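Local coordinates for hypothetical protein EF0006 (Enterococcus faecalis, PDB 2GMQ) that is of unknown function but, as a plasmid-encoded member of the PrgU-like family, probably takes part in the enterococcal pheromone response, at residues L73-Y78 and F97-I103. Sequence-based numbering, arbitrary orientation.
Sequences LALEVY and FFIKTPI
Glu76 and Thr101 grip each other through their backbones and one hydroxyl. Glu76 N gives its hydrogen to Thr101 OG1 at 2.8 Å, while Glu76 O takes two, from Lys100 N at 2.7 Å and from Thr101 N at 3.1 Å. Both donors lie on the same face of the carbonyl, tilted about 30° from its plane. Threonine suits this spot because its two branches divide the work: OG1, beside its own backbone N (chi1 -60°), meets the Glu76 amide, and CG2 packs against Leu75 CD2. Farther along, Tyr78 N bonds to Phe98 O at 3.0 Å.

These bonds flank a single beta bridge, Val77 with Ile99, which joins the chain of strand 71-76 to that of strand 94-98, two strands of different sheets. On the packed side, apolar side chains meet between the sheets: Val77 CG1 lies against Ile99 CD1 and Phe97 CB, Leu75 CD2 meets Ile103 CG2 with the side chains crossing at about a right angle, and Leu34 touches Leu75, Ile99 and Ile103. Leu73 and Ile103 meet tip to tip at a tight 3.4 Å between CD2 and CD1, where Leu73 also packs on Ile111 and Phe112 of helix 105-112.

Toward solvent the contact is looser. Tyrosine offers a flat face, and lysine can rest its aliphatic stem there while its amine reaches water: Lys100 CB stands over the centre of the Tyr78 ring in a CH-pi contact, 3.8 Å from the centroid, and CG and CD run on past CE1. A bend at chi3 (65°) lays CE beside Val77 O and Glu76 CB; NZ donates to a water that donates to Val77 O. In one of two Glu76 conformers OE1 lies 4.3 Å from Lys100 NZ, too far for a salt bridge, so any attraction is probably weak and changeable.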
ATOM      1  N   LEU A  73     -17.226  12.566  -0.416  1.00 30.81           N
ATOM      2  CA  LEU A  73     -17.880  13.119   0.823  1.00 29.88           C
ATOM      3  C   LEU A  73     -17.390  14.544   0.952  1.00 31.03           C
ATOM      4  O   LEU A  73     -16.182  14.756   1.165  1.00 30.67           O
ATOM      5  CB  LEU A  73     -17.421  12.422   2.118  1.00 31.38           C
ATOM      6  CG  LEU A  73     -18.193  12.850   3.403  1.00 34.41           C
ATOM      7  CD1 LEU A  73     -19.684  12.904   3.232  1.00 35.49           C
ATOM      8  CD2 LEU A  73     -17.767  11.817   4.465  1.00 38.31           C
ATOM      9  N   ALA A  74     -18.301  15.513   0.804  1.00 28.16           N
ATOM     10  CA  ALA A  74     -17.887  16.920   1.028  1.00 28.51           C
ATOM     11  C   ALA A  74     -17.949  17.302   2.495  1.00 29.00           C
ATOM     12  O   ALA A  74     -19.018  17.084   3.178  1.00 30.33           O
ATOM     13  CB  ALA A  74     -18.863  17.893   0.194  1.00 28.93           C
ATOM     14  N   LEU A  75     -16.891  17.968   2.982  1.00 26.81           N
ATOM     15  CA  LEU A  75     -16.791  18.360   4.401  1.00 27.79           C
ATOM     16  C   LEU A  75     -16.374  19.806   4.442  1.00 28.27           C
ATOM     17  O   LEU A  75     -15.426  20.175   3.759  1.00 29.62           O
ATOM     18  CB  LEU A  75     -15.729  17.501   5.172  1.00 29.10           C
ATOM     19  CG  LEU A  75     -16.136  16.011   5.295  1.00 29.57           C
ATOM     20  CD1 LEU A  75     -14.862  15.299   5.913  1.00 30.33           C
ATOM     21  CD2 LEU A  75     -17.385  15.674   6.078  1.00 29.76           C
ATOM     22  N   GLU A  76     -17.124  20.640   5.177  1.00 27.59           N
ATOM     23  CA  GLU A  76     -16.699  22.034   5.333  0.50 27.51           C
ATOM     24  C   GLU A  76     -15.530  22.059   6.312  1.00 27.35           C
ATOM     25  O   GLU A  76     -15.480  21.234   7.265  1.00 25.74           O
ATOM     26  CB  GLU A  76     -17.818  22.906   5.887  0.50 26.87           C
ATOM     27  CG  GLU A  76     -19.145  22.810   5.141  0.50 27.90           C
ATOM     28  CD  GLU A  76     -20.106  23.815   5.682  0.50 29.08           C
ATOM     29  OE1 GLU A  76     -20.587  23.591   6.805  0.50 28.37           O
ATOM     30  OE2 GLU A  76     -20.355  24.837   5.007  0.50 26.34           O
ATOM     31  N   VAL A  77     -14.626  22.991   6.071  1.00 28.12           N
ATOM     32  CA  VAL A  77     -13.499  23.293   6.950  1.00 27.59           C
ATOM     33  C   VAL A  77     -13.716  24.649   7.611  1.00 28.88           C
ATOM     34  O   VAL A  77     -14.639  25.384   7.234  1.00 27.95           O
ATOM     35  CB  VAL A  77     -12.145  23.276   6.159  1.00 27.61           C
ATOM     36  CG1 VAL A  77     -12.002  21.890   5.420  1.00 31.42           C
ATOM     37  CG2 VAL A  77     -12.084  24.492   5.167  1.00 25.30           C
ATOM     38  N   TYR A  78     -12.867  24.988   8.596  1.00 28.68           N
ATOM     39  CA  TYR A  78     -12.827  26.271   9.207  1.00 30.05           C
ATOM     40  C   TYR A  78     -11.727  27.010   8.455  1.00 29.86           C
ATOM     41  O   TYR A  78     -10.556  26.735   8.714  1.00 29.19           O
ATOM     42  CB  TYR A  78     -12.436  26.144  10.688  1.00 29.51           C
ATOM     43  CG  TYR A  78     -13.428  25.459  11.582  1.00 27.22           C
ATOM     44  CD1 TYR A  78     -14.641  26.079  11.909  1.00 25.13           C
ATOM     45  CD2 TYR A  78     -13.139  24.211  12.162  1.00 25.65           C
ATOM     46  CE1 TYR A  78     -15.593  25.456  12.800  1.00 29.22           C
ATOM     47  CE2 TYR A  78     -14.097  23.584  13.058  1.00 25.38           C
ATOM     48  CZ  TYR A  78     -15.287  24.225  13.362  1.00 28.62           C
ATOM     49  OH  TYR A  78     -16.159  23.614  14.226  1.00 27.04           O
ATOM     50  N   PHE A  97      -6.007  21.035   7.376  1.00 27.44           N
ATOM     51  CA  PHE A  97      -7.364  21.668   7.420  1.00 28.18           C
ATOM     52  C   PHE A  97      -8.073  21.170   8.649  1.00 29.86           C
ATOM     53  O   PHE A  97      -7.949  19.974   8.983  1.00 30.38           O
ATOM     54  CB  PHE A  97      -8.186  21.248   6.218  1.00 29.82           C
ATOM     55  CG  PHE A  97      -7.615  21.767   4.936  1.00 27.25           C
ATOM     56  CD1 PHE A  97      -7.971  23.052   4.474  1.00 28.60           C
ATOM     57  CD2 PHE A  97      -6.737  20.939   4.173  1.00 30.11           C
ATOM     58  CE1 PHE A  97      -7.441  23.585   3.275  1.00 28.14           C
ATOM     59  CE2 PHE A  97      -6.184  21.455   2.955  1.00 32.21           C
ATOM     60  CZ  PHE A  97      -6.533  22.751   2.499  1.00 29.86           C
ATOM     61  N   PHE A  98      -8.831  22.064   9.269  1.00 28.16           N
ATOM     62  CA  PHE A  98      -9.587  21.673  10.463  1.00 26.90           C
ATOM     63  C   PHE A  98     -11.006  21.494  10.027  1.00 26.68           C
ATOM     64  O   PHE A  98     -11.587  22.384   9.398  1.00 29.45           O
ATOM     65  CB  PHE A  98      -9.496  22.671  11.572  1.00 28.86           C
ATOM     66  CG  PHE A  98      -8.092  22.720  12.206  1.00 30.89           C
ATOM     67  CD1 PHE A  98      -7.861  22.089  13.425  1.00 30.76           C
ATOM     68  CD2 PHE A  98      -7.048  23.283  11.515  1.00 30.18           C
ATOM     69  CE1 PHE A  98      -6.565  22.100  14.004  1.00 33.75           C
ATOM     70  CE2 PHE A  98      -5.701  23.329  12.064  1.00 32.95           C
ATOM     71  CZ  PHE A  98      -5.463  22.723  13.304  1.00 34.36           C
ATOM     72  N   ILE A  99     -11.533  20.334  10.355  1.00 26.09           N
ATOM     73  CA  ILE A  99     -12.842  19.963   9.806  1.00 26.58           C
ATOM     74  C   ILE A  99     -13.975  20.584  10.623  1.00 26.95           C
ATOM     75  O   ILE A  99     -14.076  20.308  11.824  1.00 28.13           O
ATOM     76  CB  ILE A  99     -12.969  18.457   9.715  1.00 25.03           C
ATOM     77  CG1 ILE A  99     -11.887  17.818   8.801  1.00 26.41           C
ATOM     78  CG2 ILE A  99     -14.311  18.064   9.099  1.00 28.82           C
ATOM     79  CD1 ILE A  99     -11.713  18.562   7.508  1.00 27.87           C
ATOM     80  N   LYS A 100     -14.896  21.270   9.924  1.00 25.98           N
ATOM     81  CA  LYS A 100     -16.102  21.854  10.540  1.00 24.78           C
ATOM     82  C   LYS A 100     -17.341  20.930  10.499  1.00 26.10           C
ATOM     83  O   LYS A 100     -18.094  20.800  11.518  1.00 26.63           O
ATOM     84  CB  LYS A 100     -16.402  23.175   9.800  1.00 24.56           C
ATOM     85  CG  LYS A 100     -17.778  23.822  10.260  1.00 27.83           C
ATOM     86  CD  LYS A 100     -17.877  25.244   9.909  1.00 31.81           C
ATOM     87  CE  LYS A 100     -17.901  25.457   8.432  1.00 38.87           C
ATOM     88  NZ  LYS A 100     -18.161  26.928   8.089  1.00 39.18           N
ATOM     89  N   THR A 101     -17.604  20.367   9.332  1.00 23.56           N
ATOM     90  CA  THR A 101     -18.749  19.383   9.265  1.00 24.26           C
ATOM     91  C   THR A 101     -18.503  18.238  10.258  1.00 25.55           C
ATOM     92  O   THR A 101     -17.496  17.502  10.183  1.00 24.35           O
ATOM     93  CB  THR A 101     -18.847  18.830   7.896  1.00 26.57           C
ATOM     94  OG1 THR A 101     -19.080  19.927   6.996  1.00 26.82           O
ATOM     95  CG2 THR A 101     -19.951  17.694   7.864  1.00 24.67           C
ATOM     96  N   PRO A 102     -19.428  18.024  11.221  1.00 25.46           N
ATOM     97  CA  PRO A 102     -19.222  16.875  12.132  1.00 24.59           C
ATOM     98  C   PRO A 102     -19.338  15.536  11.423  1.00 25.94           C
ATOM     99  O   PRO A 102     -20.320  15.283  10.662  1.00 23.48           O
ATOM    100  CB  PRO A 102     -20.333  17.080  13.222  1.00 27.51           C
ATOM    101  CG  PRO A 102     -20.686  18.505  13.058  1.00 27.64           C
ATOM    102  CD  PRO A 102     -20.647  18.779  11.591  1.00 25.61           C
ATOM    103  N   ILE A 103     -18.302  14.721  11.577  1.00 26.32           N
ATOM    104  CA  ILE A 103     -18.358  13.371  11.051  1.00 27.90           C
ATOM    105  C   ILE A 103     -17.544  12.455  11.925  1.00 26.99           C
ATOM    106  O   ILE A 103     -16.403  12.826  12.285  1.00 27.03           O
ATOM    107  CB  ILE A 103     -17.929  13.240   9.604  1.00 26.38           C
ATOM    108  CG1 ILE A 103     -18.226  11.776   9.163  1.00 33.72           C
ATOM    109  CG2 ILE A 103     -16.470  13.688   9.424  1.00 30.17           C
ATOM    110  CD1 ILE A 103     -18.313  11.472   7.770  1.00 31.88           C
TER
HETATM  111  O   HOH W   1     -16.540  26.497   5.773  1.00 36.30           O
HETATM  112  O   HOH W   2      -9.083  24.484   8.242  1.00 29.36           O